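Local coordinates for probable antibiotics synthesis protein (Thermus thermophilus, PDB 1V70) that is of unknown function but belongs to the cupin family and probably binds a metal ion within its beta-barrel, at the interface of chains A and B. Residues are numbered along the deposited sequence; one frame, centred on the assembly and turned at random. Chains: chain A/B, probable antibiotics synthesis protein.

The two barrels of this cupin dimer touch in two ways: face to face in contact 1, where sheets of both chains meet close to the two-fold axis, and through the N-terminal segment of chain B, which lies on the barrel of chain A, in contact 2. Their C-alpha centres are about 11 Å apart. Strand 75-79 of chain A serves both, and B:Leu6 of contact 1 directly follows strand 2-5, which carries B:Ile3 of contact 2. Two-fold symmetry repeats both contacts with the chains exchanged; shared faces and reciprocal N-terminal strands are consistent with a stable dimer, though the structure alone does not show that it persists in solution.

Contact 1: the interface of chains A and B. Residues chain A 52, 54, 76, 98, 100; chain B 6, 30, 98.
Strands 50-55, 75-79 and 95-102 of chain A meet strands 28-35 and 95-102 of chain B, together with the start of its short helix 6-9. The ring of B:Tyr30 is the main intruder, reaching across to the side chains of strand 50-55. A:Val52 points back against it and lays its CG1 methyl over one ring face, 3.6 Å from the centroid of the B:Tyr30 ring and displaced toward the phenol end. That methyl stands anti to the backbone N (chi1 178°), which carries it out to the ring. Beyond it the phenol OH of B:Tyr30 lies 3.3 Å from CB of A:Tyr54, the two tyrosine side chains crossing nearly at right angles. The OH of B:Tyr30 is also 2.7 Å from the O of a water, which in turn joins the backbone O of A:Val52 and, at 2.8 Å, the backbone O of A:Leu98; the water thus ties the tyrosine to two strands of chain A. B:Leu6 splits its branches: CD2 touches CE1 of A:Tyr54 at 3.4 Å, while CD1 rests on CB of A:Ala76 at 3.6 Å. The two copies of Leu98 meet tip to tip, CD2 of A:Leu98 being 3.9 Å from CD2 of B:Leu98. CD2 of B:Leu98 also sits above the rim of the A:Tyr54 ring. This largely apolar patch lies between the facing sheets of the two cupin barrels, around their two-fold axis.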
# COMPACT_ATOMS: atom_id res chain seq x y z
N VAL A 52 5.03 5.49 -3.51
CA VAL A 52 4.17 4.72 -4.39
C VAL A 52 2.72 5.15 -4.18
O VAL A 52 2.24 5.21 -3.04
CB VAL A 52 4.26 3.20 -4.13
CG1 VAL A 52 3.29 2.45 -5.06
CG2 VAL A 52 5.68 2.71 -4.36
N TYR A 54 -1.25 4.33 -5.04
CA TYR A 54 -2.14 3.24 -5.44
C TYR A 54 -3.56 3.79 -5.43
O TYR A 54 -4.00 4.37 -4.43
CB TYR A 54 -2.04 2.05 -4.47
CG TYR A 54 -3.05 0.96 -4.76
CD1 TYR A 54 -2.92 0.13 -5.87
CD2 TYR A 54 -4.16 0.79 -3.94
CE1 TYR A 54 -3.87 -0.85 -6.15
CE2 TYR A 54 -5.12 -0.19 -4.21
CZ TYR A 54 -4.96 -1.00 -5.32
OH TYR A 54 -5.90 -1.98 -5.59
N ALA A 76 -1.00 1.18 -9.66
CA ALA A 76 0.01 1.79 -8.80
C ALA A 76 1.14 2.38 -9.64
O ALA A 76 1.49 1.83 -10.69
CB ALA A 76 0.56 0.75 -7.82
N LEU A 98 -3.93 5.27 -1.74
CA LEU A 98 -3.17 4.70 -0.64
C LEU A 98 -1.76 5.10 -1.07
O LEU A 98 -1.30 4.73 -2.16
CB LEU A 98 -3.33 3.18 -0.59
CG LEU A 98 -2.49 2.45 0.47
CD1 LEU A 98 -2.78 3.01 1.85
CD2 LEU A 98 -2.80 0.97 0.42
N VAL A 100 2.37 5.37 0.02
CA VAL A 100 3.44 4.93 0.90
C VAL A 100 4.73 5.65 0.55
O VAL A 100 5.13 5.72 -0.61
CB VAL A 100 3.68 3.41 0.77
CG1 VAL A 100 4.78 2.97 1.73
CG2 VAL A 100 2.39 2.65 1.06
N LEU B 6 -2.27 -3.77 -10.70
CA LEU B 6 -2.17 -4.88 -9.76
C LEU B 6 -3.16 -6.00 -10.05
O LEU B 6 -2.89 -7.17 -9.74
CB LEU B 6 -2.33 -4.39 -8.32
CG LEU B 6 -1.09 -3.74 -7.69
CD1 LEU B 6 -0.57 -2.61 -8.55
CD2 LEU B 6 -1.45 -3.24 -6.29
N TYR B 30 7.33 -3.61 -2.38
CA TYR B 30 5.92 -3.35 -2.61
C TYR B 30 5.47 -4.61 -3.34
O TYR B 30 5.72 -4.77 -4.53
CB TYR B 30 5.77 -2.11 -3.50
CG TYR B 30 4.41 -1.45 -3.46
CD1 TYR B 30 4.10 -0.48 -2.50
CD2 TYR B 30 3.44 -1.77 -4.40
CE1 TYR B 30 2.86 0.16 -2.50
CE2 TYR B 30 2.20 -1.15 -4.41
CZ TYR B 30 1.91 -0.18 -3.46
OH TYR B 30 0.69 0.45 -3.50
N LEU B 98 -1.91 -6.52 -0.32
CA LEU B 98 -0.92 -5.57 -0.81
C LEU B 98 -0.03 -5.48 0.44
O LEU B 98 -0.50 -5.12 1.52
CB LEU B 98 -1.55 -4.22 -1.13
CG LEU B 98 -0.59 -3.11 -1.56
CD1 LEU B 98 0.25 -3.56 -2.75
CD2 LEU B 98 -1.38 -1.86 -1.90
O HOH W 1 0.79 2.88 -2.25

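Contact 2: the interface of chains A and B. Residues chain A 62, 68-69, 71, 75, 77; chain B 1, 3.
An exchanged N-terminal strand is the motif here: strand 2-5 of chain B leaves its own barrel and adds to the cupin sheet of chain A, where B:Ile3 forms an antiparallel beta bridge with A:Ala77 of strand 75-79. This pairing places the side chains of B:Met1 and B:Ile3 against strands 60-64, 67-71 and 75-79. B:Ile3 works through the end of its longer branch. CG1 is anti to the backbone N (chi1 -178°) and the chain runs on nearly extended, chi2 165°, carrying CD1 in among apolar side chains of chain A. CD1 of B:Ile3 lies 3.5 Å from CB of A:Ala69 and 3.7 Å from the CE methyl of A:Met75. The methionine crosses the isoleucine at a slant, and the bend at its third torsion (68°) turns CE toward that branch. On another side CD1 of A:Leu71 comes to 3.9 Å from CD1 of B:Ile3, the two side chains running antiparallel alongside each other. B:Met1 uses its sulfur and terminal methyl instead. SD of B:Met1 lies 3.9 Å from CB of A:Ala77 and 4.0 Å from CG1 of A:Val62. The CE methyl of B:Met1 reaches the backbone of strands 60-64 and 67-71, 3.7 Å from the carbonyl O of A:Val62 and 3.9 Å from CA of A:Glu68. CB of A:Ala69 touches both CE of B:Met1 and CD1 of B:Ile3, so this alanine lies between the two incoming side chains. Together, strand pairing and apolar side chains secure the N-terminus of one chain on the barrel of its partner, an exchange that likely stabilises the dimer.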
# COMPACT_ATOMS: atom_id res chain seq x y z
N VAL A 62 -1.14 11.07 -12.41
CA VAL A 62 0.10 11.03 -11.65
C VAL A 62 1.25 11.48 -12.54
O VAL A 62 1.34 11.08 -13.70
CB VAL A 62 0.41 9.61 -11.09
CG1 VAL A 62 0.46 8.60 -12.23
CG2 VAL A 62 1.72 9.61 -10.33
N GLU A 68 3.46 11.36 -17.48
CA GLU A 68 2.21 11.41 -16.73
C GLU A 68 1.41 10.16 -17.07
O GLU A 68 1.56 9.59 -18.15
CB GLU A 68 1.38 12.65 -17.10
CG GLU A 68 1.98 13.95 -16.62
CD GLU A 68 1.06 15.13 -16.85
OE1 GLU A 68 0.59 15.29 -18.00
OE2 GLU A 68 0.80 15.88 -15.90
N ALA A 69 0.56 9.75 -16.14
CA ALA A 69 -0.26 8.56 -16.33
C ALA A 69 -1.61 8.74 -15.66
O ALA A 69 -1.75 9.51 -14.70
CB ALA A 69 0.44 7.34 -15.73
N LEU A 71 -4.07 7.11 -13.42
CA LEU A 71 -4.11 6.04 -12.44
C LEU A 71 -5.56 5.75 -12.05
O LEU A 71 -6.21 6.57 -11.39
CB LEU A 71 -3.31 6.47 -11.21
CG LEU A 71 -2.76 5.39 -10.27
CD1 LEU A 71 -1.65 4.62 -10.98
CD2 LEU A 71 -2.23 6.05 -9.01
N MET A 75 -4.50 0.39 -9.95
CA MET A 75 -3.20 0.73 -10.54
C MET A 75 -2.29 1.44 -9.54
O MET A 75 -2.76 2.20 -8.69
CB MET A 75 -3.40 1.62 -11.77
CG MET A 75 -4.09 0.93 -12.93
SD MET A 75 -4.47 2.05 -14.30
CE MET A 75 -2.82 2.46 -14.88
N ALA A 77 1.69 3.49 -9.16
CA ALA A 77 2.80 4.16 -9.84
C ALA A 77 3.91 4.43 -8.82
O ALA A 77 3.64 4.84 -7.69
CB ALA A 77 2.32 5.47 -10.45
N MET B 1 8.10 6.32 -15.91
CA MET B 1 7.80 5.83 -14.53
C MET B 1 7.33 4.38 -14.58
O MET B 1 6.80 3.92 -15.60
CB MET B 1 6.70 6.67 -13.89
CG MET B 1 5.28 6.28 -14.32
SD MET B 1 3.94 7.23 -13.58
CE MET B 1 3.96 8.67 -14.64
N ILE B 3 4.75 1.69 -13.66
CA ILE B 3 3.33 1.70 -13.36
C ILE B 3 2.77 0.32 -13.68
O ILE B 3 3.12 -0.28 -14.70
CB ILE B 3 2.61 2.82 -14.17
CG1 ILE B 3 1.13 2.86 -13.80
CG2 ILE B 3 2.83 2.60 -15.65
CD1 ILE B 3 0.43 4.12 -14.27